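Local coordinates for protein lysozyme (Asticcacaulis excentricus, PDB 6H9D) that probably hydrolyses peptidoglycan as the muramidase domain of SpmX, a module co-opted and detoxified from a phage lysin and linked to stalk synthesis, at residues L13-E18 with V85-F89; Y36-S41 with L56-D60. One frame throughout, in Å; residues are numbered along the deposited sequence.

Interaction 1. Residues L13-E18 with V85-F89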
# COMPACT_ATOMS: atom_id res chain seq x y z
N LEU A 13 1.95 -1.93 -9.45
CA LEU A 13 2.92 -1.26 -8.60
C LEU A 13 2.98 -1.95 -7.22
O LEU A 13 4.04 -2.31 -6.71
CB LEU A 13 2.55 0.22 -8.45
CG LEU A 13 3.45 0.99 -7.48
CD1 LEU A 13 4.85 1.10 -8.07
CD2 LEU A 13 2.91 2.36 -7.14
N ILE A 14 1.81 -2.16 -6.63
CA ILE A 14 1.71 -2.72 -5.30
C ILE A 14 2.29 -4.14 -5.29
O ILE A 14 3.08 -4.50 -4.40
CB ILE A 14 0.26 -2.65 -4.80
CG1 ILE A 14 -0.09 -1.19 -4.50
CG2 ILE A 14 0.02 -3.56 -3.62
CD1 ILE A 14 -1.52 -0.94 -4.11
N LYS A 15 1.95 -4.91 -6.32
CA LYS A 15 2.40 -6.28 -6.44
C LYS A 15 3.94 -6.32 -6.58
O LYS A 15 4.56 -7.29 -6.20
CB LYS A 15 1.70 -6.88 -7.65
CG LYS A 15 1.83 -8.37 -7.86
CD LYS A 15 1.21 -8.80 -9.18
CE LYS A 15 -0.26 -8.48 -9.23
NZ LYS A 15 -0.90 -8.98 -10.46
N SER A 16 4.52 -5.28 -7.16
CA SER A 16 5.94 -5.25 -7.48
C SER A 16 6.77 -5.23 -6.20
O SER A 16 7.92 -5.61 -6.22
CB SER A 16 6.29 -4.08 -8.38
OG SER A 16 6.20 -2.85 -7.66
N PHE A 17 6.16 -4.83 -5.08
CA PHE A 17 6.85 -4.78 -3.80
C PHE A 17 6.65 -6.08 -3.02
O PHE A 17 7.18 -6.23 -1.92
CB PHE A 17 6.39 -3.57 -2.97
CG PHE A 17 6.48 -2.25 -3.69
CD1 PHE A 17 7.69 -1.82 -4.19
CD2 PHE A 17 5.37 -1.44 -3.87
CE1 PHE A 17 7.78 -0.63 -4.89
CE2 PHE A 17 5.47 -0.23 -4.53
CZ PHE A 17 6.68 0.17 -5.05
N GLU A 18 5.83 -6.96 -3.57
CA GLU A 18 5.45 -8.22 -2.90
C GLU A 18 6.03 -9.43 -3.64
O GLU A 18 6.26 -9.34 -4.83
CB GLU A 18 3.93 -8.37 -2.93
CG GLU A 18 3.19 -7.20 -2.35
CD GLU A 18 3.18 -7.23 -0.85
OE1 GLU A 18 3.39 -8.30 -0.31
OE2 GLU A 18 3.01 -6.19 -0.23
N VAL A 85 -3.02 4.77 -2.50
CA VAL A 85 -3.48 3.44 -2.10
C VAL A 85 -2.28 2.54 -1.77
O VAL A 85 -2.28 1.84 -0.77
CB VAL A 85 -4.36 2.80 -3.18
CG1 VAL A 85 -4.61 1.33 -2.88
CG2 VAL A 85 -5.69 3.53 -3.31
N SER A 86 -1.23 2.62 -2.59
CA SER A 86 -0.02 1.85 -2.38
C SER A 86 0.59 2.25 -1.04
O SER A 86 0.97 1.39 -0.22
CB SER A 86 0.97 2.04 -3.52
OG SER A 86 2.17 1.29 -3.28
N PHE A 87 0.63 3.56 -0.81
CA PHE A 87 1.26 4.13 0.35
C PHE A 87 0.46 3.75 1.61
O PHE A 87 1.00 3.22 2.57
CB PHE A 87 1.36 5.65 0.18
CG PHE A 87 1.93 6.36 1.38
CD1 PHE A 87 3.28 6.29 1.67
CD2 PHE A 87 1.11 7.10 2.22
CE1 PHE A 87 3.80 6.93 2.78
CE2 PHE A 87 1.64 7.76 3.32
CZ PHE A 87 2.98 7.67 3.60
N CYS A 88 -0.85 3.95 1.54
CA CYS A 88 -1.77 3.64 2.62
C CYS A 88 -1.77 2.13 2.93
O CYS A 88 -1.76 1.76 4.09
CB CYS A 88 -3.17 4.13 2.32
SG CYS A 88 -4.29 3.82 3.71
N PHE A 89 -1.71 1.28 1.90
CA PHE A 89 -1.58 -0.16 2.07
C PHE A 89 -0.32 -0.50 2.87
O PHE A 89 -0.32 -1.37 3.74
CB PHE A 89 -1.57 -0.88 0.71
CG PHE A 89 -1.57 -2.38 0.77
CD1 PHE A 89 -2.55 -3.07 1.46
CD2 PHE A 89 -0.59 -3.11 0.11
CE1 PHE A 89 -2.55 -4.45 1.50
CE2 PHE A 89 -0.58 -4.50 0.16
CZ PHE A 89 -1.58 -5.17 0.83
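I14 dominates this contact between the later part of helix 8-16 and helix 78-91. I14 CA lies 5.7 Å from S86 CA. In the m,t rotamer the branches of I14 spread over three helix positions: I14 CG1 packs on S86 CB (3.5 Å), I14 CD1 reaches V85 CG1 (4.0 Å) and I14 CG2 approaches F89 CD2 (3.8 Å). The t rotamer of F89 extends its ring from the helix toward both I14 and E18, with F89 CE2 4.0 Å from E18 OE2. E18 OE2 hydrogen-bonds a glycerol, probably from the crystallisation liquor; a glutamate just after the first helix is consistent with the position of the catalytic glutamate in phage lysozymes. S86, also t, places its OG 3.8 Å from the edge of the F17 ring at F17 CE2, while hydrogen-bonding E142 and R138. S16, in the p rotamer, turns back to the main chain, with a very short hydrogen bond from S16 OG to L13 O (2.4 Å). The contact lies close to the centre of the chain: helix 50-71 covers I14 and F89 with L61, and helix 133-146 packs R138 and S141 against F17 and L145 against L13.

Interaction 2. Residues Y36-S41 with L56-D60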
# COMPACT_ATOMS: atom_id res chain seq x y z
N TYR A 36 0.06 -12.66 -2.32
CA TYR A 36 0.83 -11.48 -1.97
C TYR A 36 0.49 -11.03 -0.55
O TYR A 36 -0.09 -9.98 -0.36
CB TYR A 36 0.55 -10.37 -2.98
CG TYR A 36 0.87 -10.74 -4.40
CD1 TYR A 36 2.18 -10.92 -4.82
CD2 TYR A 36 -0.14 -10.93 -5.32
CE1 TYR A 36 2.47 -11.29 -6.13
CE2 TYR A 36 0.13 -11.29 -6.62
CZ TYR A 36 1.44 -11.49 -7.02
OH TYR A 36 1.68 -11.82 -8.32
N GLY A 37 0.78 -11.89 0.42
CA GLY A 37 0.55 -11.61 1.85
C GLY A 37 -0.90 -11.72 2.25
O GLY A 37 -1.26 -11.11 3.22
N HIS A 38 -1.70 -12.50 1.53
CA HIS A 38 -3.14 -12.65 1.83
C HIS A 38 -3.35 -13.62 2.99
O HIS A 38 -2.70 -14.64 3.00
CB HIS A 38 -3.92 -13.06 0.59
CG HIS A 38 -5.36 -13.30 0.87
ND1 HIS A 38 -6.26 -12.29 0.95
CD2 HIS A 38 -6.04 -14.41 1.18
CE1 HIS A 38 -7.43 -12.78 1.24
NE2 HIS A 38 -7.32 -14.05 1.38
N THR A 39 -4.28 -13.31 3.90
CA THR A 39 -4.51 -14.21 5.05
C THR A 39 -5.99 -14.50 5.32
O THR A 39 -6.27 -15.59 5.70
CB THR A 39 -3.95 -13.58 6.33
OG1 THR A 39 -4.56 -12.32 6.52
CG2 THR A 39 -2.44 -13.43 6.32
N PHE A 40 -6.88 -13.54 5.10
CA PHE A 40 -8.29 -13.69 5.53
C PHE A 40 -8.96 -14.98 5.04
O PHE A 40 -9.69 -15.54 5.82
CB PHE A 40 -9.07 -12.38 5.42
CG PHE A 40 -9.63 -12.04 4.06
CD1 PHE A 40 -10.66 -12.78 3.52
CD2 PHE A 40 -9.16 -10.95 3.36
CE1 PHE A 40 -11.19 -12.44 2.29
CE2 PHE A 40 -9.70 -10.62 2.13
CZ PHE A 40 -10.71 -11.37 1.60
N SER A 41 -8.72 -15.41 3.81
CA SER A 41 -9.32 -16.67 3.30
C SER A 41 -8.23 -17.72 3.01
O SER A 41 -8.55 -18.73 2.41
CB SER A 41 -10.18 -16.43 2.11
OG SER A 41 -9.41 -16.10 0.99
N LEU A 56 -6.92 -12.03 -4.89
CA LEU A 56 -6.84 -11.92 -3.45
C LEU A 56 -6.24 -10.57 -3.02
O LEU A 56 -6.67 -9.98 -2.03
CB LEU A 56 -6.03 -13.09 -2.88
CG LEU A 56 -6.65 -14.47 -3.12
CD1 LEU A 56 -5.66 -15.56 -2.76
CD2 LEU A 56 -7.94 -14.64 -2.33
N LEU A 57 -5.24 -10.09 -3.76
CA LEU A 57 -4.63 -8.80 -3.45
C LEU A 57 -5.71 -7.72 -3.62
O LEU A 57 -5.82 -6.83 -2.77
CB LEU A 57 -3.39 -8.57 -4.34
CG LEU A 57 -2.79 -7.16 -4.30
CD1 LEU A 57 -2.35 -6.78 -2.89
CD2 LEU A 57 -1.63 -7.04 -5.27
N ARG A 58 -6.55 -7.82 -4.66
CA ARG A 58 -7.59 -6.81 -4.88
C ARG A 58 -8.60 -6.86 -3.72
O ARG A 58 -9.12 -5.83 -3.34
CB ARG A 58 -8.25 -6.98 -6.25
CG ARG A 58 -7.33 -6.63 -7.41
CD ARG A 58 -7.80 -7.16 -8.76
NE ARG A 58 -6.97 -6.69 -9.86
CZ ARG A 58 -7.18 -5.55 -10.51
NH1 ARG A 58 -8.17 -4.77 -10.14
NH2 ARG A 58 -6.41 -5.20 -11.53
N PHE A 59 -8.84 -8.04 -3.14
CA PHE A 59 -9.69 -8.11 -1.93
C PHE A 59 -9.03 -7.34 -0.78
O PHE A 59 -9.66 -6.57 -0.11
CB PHE A 59 -9.92 -9.55 -1.46
CG PHE A 59 -10.75 -10.41 -2.38
CD1 PHE A 59 -11.63 -9.86 -3.30
CD2 PHE A 59 -10.67 -11.80 -2.28
CE1 PHE A 59 -12.38 -10.67 -4.13
CE2 PHE A 59 -11.43 -12.60 -3.11
CZ PHE A 59 -12.30 -12.05 -4.01
N ASP A 60 -7.73 -7.57 -0.57
CA ASP A 60 -7.01 -6.95 0.54
C ASP A 60 -6.97 -5.42 0.34
O ASP A 60 -6.84 -4.67 1.29
CB ASP A 60 -5.62 -7.58 0.67
CG ASP A 60 -5.66 -9.02 1.19
OD1 ASP A 60 -6.59 -9.33 1.95
OD2 ASP A 60 -4.78 -9.83 0.81
O HOH W 1 -2.96 -10.15 -0.93
O HOH W 2 -5.98 -10.80 4.07
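Following strand 32-35, the backbone of 36-41 runs without regular secondary structure past helix 50-71, with G37 at positive phi (76°) and CA distances of 6.3 Å for Y36 to L57 and 6.5 Å for H38 to L56. Residues 36-39 read Y-G-H-T, part of a sequence motif recurrent in phage lysozymes, and the contact holds this loop to helix 50-71 of that fold. The helix keeps its regular bonding here, D60 N to L56 O at 3.0 Å. At the core is a His-carboxylate hydrogen bond: H38 ND1 donates to D60 OD2 at 2.9 Å. The other ring nitrogen accepts from the loop itself, S41 N to H38 NE2 at 3.1 Å, so the imidazole is fixed at both ends. One ring face is covered by a CH-pi contact, with L56 CD2 4.0 Å from the H38 ring centroid. Apolar pairs flank this polar centre: Y36 CD2 meets L57 CB at 4.1 Å, and the edge of the F40 ring meets F59, with F40 CZ 3.6 Å from F59 CB. Water 1 donates to Y36 O (2.9 Å) and D60 OD2 (2.5 Å); water 2 accepts from T39 N (3.0 Å) and donates to D60 OD1 (2.7 Å).

How the interactions relate
The centres of the two interactions lie 13 Å apart, interaction 1 near the middle of the chain and interaction 2 further out. Along the sequence, interaction 2 is nested within the loop that interaction 1 closes, so 36-41 and 56-60 both fall between 13-18 and 85-89. Helix 50-71, which carries 56-60 and is followed in the chain by helix 78-91, spans both regions. The two sites meet directly, joining helix 8-16, the loop after strand 32-35 and helix 50-71: I14 and K15 pack against L57, and K15 against Y36. E18, by its position probably the catalytic glutamate of the family, also packs on Y36. E18 and, weakly, G37 each hydrogen-bond glycerol, probably from the crystallisation liquor.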